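Local coordinates for nigritoxine (Vibrio nigripulchritudo, PDB 5M41), which is a bacterial toxin active against crustaceans and insects, at residues I649-T663 against T711-L725. Residues are numbered along the deposited sequence; the frame is centred on the assembly and turned at random.
Sequences IHFRTDREKGDHSLT and TLFLDVASTNYMTQL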
# COMPACT_ATOMS: atom_id res chain seq x y z
N ILE A 649 -19.82 -30.93 16.00
CA ILE A 649 -21.18 -30.44 16.11
C ILE A 649 -21.90 -30.80 14.80
O ILE A 649 -21.33 -30.66 13.74
CB ILE A 649 -21.13 -28.91 16.30
CG1 ILE A 649 -20.86 -28.58 17.78
CG2 ILE A 649 -22.39 -28.24 15.80
CD1 ILE A 649 -20.41 -27.15 18.06
N HIS A 650 -23.14 -31.27 14.89
CA HIS A 650 -23.86 -31.79 13.72
C HIS A 650 -25.17 -31.09 13.47
O HIS A 650 -25.91 -30.78 14.40
CB HIS A 650 -24.09 -33.30 13.86
CG HIS A 650 -22.84 -34.08 14.22
ND1 HIS A 650 -21.83 -34.26 13.36
CD2 HIS A 650 -22.46 -34.70 15.42
CE1 HIS A 650 -20.84 -34.97 13.96
NE2 HIS A 650 -21.23 -35.25 15.22
N PHE A 651 -25.45 -30.83 12.20
CA PHE A 651 -26.72 -30.28 11.75
C PHE A 651 -27.30 -31.24 10.71
O PHE A 651 -26.56 -31.86 9.96
CB PHE A 651 -26.51 -28.96 11.02
CG PHE A 651 -25.97 -27.83 11.87
CD1 PHE A 651 -26.82 -26.82 12.32
CD2 PHE A 651 -24.61 -27.72 12.12
CE1 PHE A 651 -26.32 -25.76 13.06
CE2 PHE A 651 -24.10 -26.65 12.85
CZ PHE A 651 -24.96 -25.67 13.32
N ARG A 652 -28.62 -31.34 10.64
CA ARG A 652 -29.27 -32.20 9.64
C ARG A 652 -30.64 -31.63 9.29
O ARG A 652 -31.16 -30.80 10.04
CB ARG A 652 -29.38 -33.67 10.12
CG ARG A 652 -29.31 -33.83 11.63
CD ARG A 652 -29.53 -35.23 12.17
NE ARG A 652 -28.63 -36.24 11.62
CZ ARG A 652 -27.45 -36.57 12.12
NH1 ARG A 652 -26.97 -35.98 13.19
NH2 ARG A 652 -26.74 -37.51 11.53
N THR A 653 -31.20 -32.04 8.16
CA THR A 653 -32.53 -31.56 7.77
C THR A 653 -33.58 -32.35 8.54
O THR A 653 -33.31 -33.47 9.01
CB THR A 653 -32.81 -31.72 6.27
OG1 THR A 653 -32.89 -33.12 5.96
CG2 THR A 653 -31.72 -31.09 5.43
N ASP A 654 -34.77 -31.78 8.66
CA ASP A 654 -35.89 -32.50 9.24
C ASP A 654 -36.21 -33.83 8.52
O ASP A 654 -36.43 -34.85 9.19
CB ASP A 654 -37.13 -31.60 9.28
CG ASP A 654 -38.29 -32.28 9.95
OD1 ASP A 654 -38.25 -32.45 11.19
OD2 ASP A 654 -39.22 -32.69 9.23
N ARG A 655 -36.21 -33.81 7.19
CA ARG A 655 -36.63 -34.97 6.42
C ARG A 655 -35.59 -36.10 6.46
O ARG A 655 -35.93 -37.26 6.24
CB ARG A 655 -36.92 -34.56 4.97
CG ARG A 655 -35.68 -34.33 4.13
CD ARG A 655 -36.02 -33.75 2.75
NE ARG A 655 -34.82 -33.32 2.03
CZ ARG A 655 -34.20 -32.14 2.20
NH1 ARG A 655 -34.65 -31.26 3.08
NH2 ARG A 655 -33.12 -31.85 1.48
N GLU A 656 -34.34 -35.77 6.75
CA GLU A 656 -33.27 -36.77 6.78
C GLU A 656 -32.84 -37.18 8.19
O GLU A 656 -31.91 -37.95 8.33
CB GLU A 656 -32.05 -36.25 6.01
CG GLU A 656 -32.19 -36.23 4.49
CD GLU A 656 -31.11 -35.37 3.85
OE1 GLU A 656 -30.93 -34.22 4.29
OE2 GLU A 656 -30.45 -35.83 2.91
N LYS A 657 -33.54 -36.69 9.21
CA LYS A 657 -33.04 -36.81 10.58
C LYS A 657 -33.01 -38.22 11.18
O LYS A 657 -32.32 -38.44 12.19
CB LYS A 657 -33.83 -35.88 11.51
CG LYS A 657 -35.20 -36.43 11.87
CD LYS A 657 -36.03 -35.38 12.56
CE LYS A 657 -37.50 -35.70 12.40
NZ LYS A 657 -38.27 -34.97 13.43
N GLY A 658 -33.74 -39.17 10.58
CA GLY A 658 -33.87 -40.51 11.16
C GLY A 658 -34.40 -40.42 12.57
O GLY A 658 -35.44 -39.82 12.81
N ASP A 659 -33.66 -40.98 13.53
CA ASP A 659 -34.08 -40.86 14.94
C ASP A 659 -33.30 -39.82 15.77
O ASP A 659 -33.35 -39.85 17.01
CB ASP A 659 -34.09 -42.23 15.64
CG ASP A 659 -32.89 -43.09 15.29
OD1 ASP A 659 -31.77 -42.52 15.16
OD2 ASP A 659 -33.07 -44.32 15.16
N HIS A 660 -32.61 -38.90 15.10
CA HIS A 660 -31.94 -37.80 15.80
C HIS A 660 -32.94 -36.71 16.11
O HIS A 660 -33.62 -36.22 15.20
CB HIS A 660 -30.78 -37.24 14.98
CG HIS A 660 -29.70 -38.25 14.66
ND1 HIS A 660 -28.67 -38.50 15.49
CD2 HIS A 660 -29.52 -39.07 13.55
CE1 HIS A 660 -27.88 -39.45 14.95
NE2 HIS A 660 -28.39 -39.79 13.77
N SER A 661 -33.07 -36.33 17.38
CA SER A 661 -33.92 -35.21 17.76
C SER A 661 -33.22 -33.89 17.37
O SER A 661 -32.01 -33.75 17.55
CB SER A 661 -34.22 -35.22 19.26
OG SER A 661 -34.82 -36.45 19.64
N LEU A 662 -33.99 -32.95 16.83
CA LEU A 662 -33.44 -31.69 16.32
C LEU A 662 -33.87 -30.51 17.17
O LEU A 662 -34.93 -30.54 17.79
CB LEU A 662 -33.86 -31.47 14.86
CG LEU A 662 -33.45 -32.56 13.85
CD1 LEU A 662 -33.74 -32.11 12.43
CD2 LEU A 662 -31.99 -32.94 14.00
N THR A 663 -33.02 -29.48 17.23
CA THR A 663 -33.44 -28.23 17.82
C THR A 663 -34.02 -27.37 16.71
O THR A 663 -34.07 -27.80 15.56
CB THR A 663 -32.26 -27.46 18.43
OG1 THR A 663 -31.39 -27.05 17.37
CG2 THR A 663 -31.50 -28.32 19.46
N THR A 711 -32.49 -24.82 6.34
CA THR A 711 -33.18 -26.13 6.46
C THR A 711 -32.34 -27.14 7.27
O THR A 711 -32.74 -28.28 7.48
CB THR A 711 -33.59 -26.72 5.08
OG1 THR A 711 -32.45 -26.92 4.25
CG2 THR A 711 -34.61 -25.80 4.34
N LEU A 712 -31.17 -26.69 7.72
CA LEU A 712 -30.28 -27.50 8.54
C LEU A 712 -30.39 -27.15 10.01
O LEU A 712 -29.99 -26.05 10.42
CB LEU A 712 -28.83 -27.36 8.05
CG LEU A 712 -28.51 -28.07 6.73
CD1 LEU A 712 -27.19 -27.57 6.15
CD2 LEU A 712 -28.45 -29.58 6.94
N PHE A 713 -30.90 -28.08 10.81
CA PHE A 713 -31.06 -27.83 12.25
C PHE A 713 -29.98 -28.51 13.12
O PHE A 713 -29.56 -29.62 12.84
CB PHE A 713 -32.46 -28.25 12.73
CG PHE A 713 -33.59 -27.57 12.01
CD1 PHE A 713 -34.06 -26.32 12.43
CD2 PHE A 713 -34.20 -28.18 10.91
CE1 PHE A 713 -35.10 -25.69 11.76
CE2 PHE A 713 -35.25 -27.56 10.24
CZ PHE A 713 -35.70 -26.31 10.66
N LEU A 714 -29.55 -27.84 14.19
CA LEU A 714 -28.58 -28.41 15.11
C LEU A 714 -29.22 -29.59 15.86
O LEU A 714 -30.35 -29.46 16.33
CB LEU A 714 -28.12 -27.33 16.10
CG LEU A 714 -27.11 -27.69 17.20
CD1 LEU A 714 -25.70 -27.72 16.64
CD2 LEU A 714 -27.17 -26.67 18.33
N ASP A 715 -28.52 -30.73 15.95
CA ASP A 715 -28.95 -31.88 16.76
C ASP A 715 -29.11 -31.47 18.20
O ASP A 715 -28.29 -30.71 18.73
CB ASP A 715 -27.91 -33.02 16.77
CG ASP A 715 -27.78 -33.72 15.46
OD1 ASP A 715 -28.48 -33.32 14.50
OD2 ASP A 715 -26.97 -34.68 15.39
N VAL A 716 -30.12 -32.02 18.85
CA VAL A 716 -30.27 -31.81 20.29
C VAL A 716 -28.96 -32.21 21.00
O VAL A 716 -28.49 -31.51 21.93
CB VAL A 716 -31.50 -32.57 20.85
CG1 VAL A 716 -31.44 -32.68 22.37
CG2 VAL A 716 -32.79 -31.88 20.42
N ALA A 717 -28.34 -33.29 20.53
CA ALA A 717 -27.12 -33.83 21.14
C ALA A 717 -25.92 -32.86 21.04
O ALA A 717 -24.98 -32.93 21.84
CB ALA A 717 -26.78 -35.21 20.57
N SER A 718 -25.95 -31.97 20.05
CA SER A 718 -24.89 -30.97 19.88
C SER A 718 -25.11 -29.67 20.69
O SER A 718 -24.24 -28.78 20.69
CB SER A 718 -24.76 -30.63 18.40
OG SER A 718 -24.32 -31.74 17.66
N THR A 719 -26.26 -29.55 21.35
CA THR A 719 -26.64 -28.32 22.08
C THR A 719 -25.53 -27.74 22.95
O THR A 719 -25.13 -26.58 22.76
CB THR A 719 -27.88 -28.55 22.95
OG1 THR A 719 -28.97 -28.91 22.11
CG2 THR A 719 -28.26 -27.23 23.76
N ASN A 720 -25.05 -28.54 23.90
CA ASN A 720 -24.03 -28.10 24.84
C ASN A 720 -22.72 -27.73 24.15
O ASN A 720 -22.07 -26.75 24.54
CB ASN A 720 -23.80 -29.13 25.95
CG ASN A 720 -24.98 -29.19 26.92
OD1 ASN A 720 -25.91 -28.38 26.81
ND2 ASN A 720 -24.95 -30.14 27.87
N TYR A 721 -22.37 -28.48 23.11
CA TYR A 721 -21.13 -28.22 22.37
C TYR A 721 -21.21 -26.87 21.69
O TYR A 721 -20.27 -26.07 21.79
CB TYR A 721 -20.81 -29.33 21.35
CG TYR A 721 -20.76 -30.75 21.92
CD1 TYR A 721 -20.33 -30.99 23.24
CD2 TYR A 721 -21.14 -31.84 21.14
CE1 TYR A 721 -20.29 -32.29 23.75
CE2 TYR A 721 -21.10 -33.14 21.63
CZ TYR A 721 -20.67 -33.36 22.93
OH TYR A 721 -20.65 -34.65 23.42
N MET A 722 -22.35 -26.60 21.05
CA MET A 722 -22.59 -25.31 20.38
C MET A 722 -22.58 -24.11 21.35
O MET A 722 -21.90 -23.11 21.09
CB MET A 722 -23.90 -25.35 19.57
CG MET A 722 -24.21 -24.05 18.83
SD MET A 722 -22.88 -23.49 17.72
CE MET A 722 -23.34 -24.42 16.25
N THR A 723 -23.30 -24.21 22.48
CA THR A 723 -23.35 -23.10 23.44
C THR A 723 -21.98 -22.86 24.07
O THR A 723 -21.60 -21.71 24.35
CB THR A 723 -24.38 -23.34 24.58
OG1 THR A 723 -24.07 -24.55 25.26
CG2 THR A 723 -25.82 -23.41 24.04
N GLN A 724 -21.24 -23.94 24.32
CA GLN A 724 -19.87 -23.83 24.87
C GLN A 724 -18.97 -23.09 23.88
O GLN A 724 -18.29 -22.12 24.22
CB GLN A 724 -19.27 -25.21 25.21
CG GLN A 724 -17.94 -25.13 25.95
CD GLN A 724 -17.15 -26.44 25.96
OE1 GLN A 724 -17.64 -27.48 25.50
NE2 GLN A 724 -15.91 -26.39 26.45
N LEU A 725 -19.01 -23.55 22.63
CA LEU A 725 -18.21 -22.96 21.55
C LEU A 725 -18.47 -21.47 21.38
O LEU A 725 -17.54 -20.66 21.38
CB LEU A 725 -18.50 -23.67 20.22
CG LEU A 725 -17.88 -23.05 18.95
CD1 LEU A 725 -16.36 -23.17 18.98
CD2 LEU A 725 -18.41 -23.80 17.74
O HOH W 1 -35.19 -29.28 7.25
O HOH W 2 -33.30 -28.85 2.63
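Arg652 and Asp715 meet on one face of an antiparallel sheet, base against acid. From CB of Arg652, a chi1 of 22°, away from any staggered position, leads CG to 3.0 Å from Asp715 OD1; CD passes the same oxygen, and NE lies a little farther from it. A bend about CG-CD (chi3 56°) then swings the guanidinium round so that NH1 reaches Asp715 OD2 at 2.6 Å. The two planes are nearly coplanar, 25° apart, but the N-H points poorly at the oxygen, so the salt bridge contains only a weak hydrogen bond. The flat imidazole of His660, carried back by the 654-660 turns, lies against one guanidinium face.

Backbone bonds between Arg652 and Phe713, in both directions, fix the register, and Asp715 N gives a nearly straight bond to His650 O. As the second strand turns into its helix, Ser718 OG accepts from His650 N at 3.0 Å, a small hydroxyl replacing a strand carbonyl. The returning 661-663 backbone pairs, also antiparallel, with the far side of 713-715: Val716 N bonds Ser661 O, and Leu714 O is gripped twice, by Thr663 N and by Thr663 OG1 (2.8 Å).

On the face of Phe651 and Leu714 the contacts are apolar. Leu714 lays CD1 over one face of the Phe651 ring, a CH-pi contact, while the flexible thioether of Met722 brings CE to Phe651 CZ at 3.6 Å. Branched Ile649 splits its methyls: CG2 packs against Leu714 CD1, and CD1 runs on to Leu725.

Strand 713-715 lies between 649-652, which pairs in turn with 594-601, and the short strand 662-663; helix 739-751 touches Leu714 and Met722, and helix 603-614 meets Ile649 and Leu725.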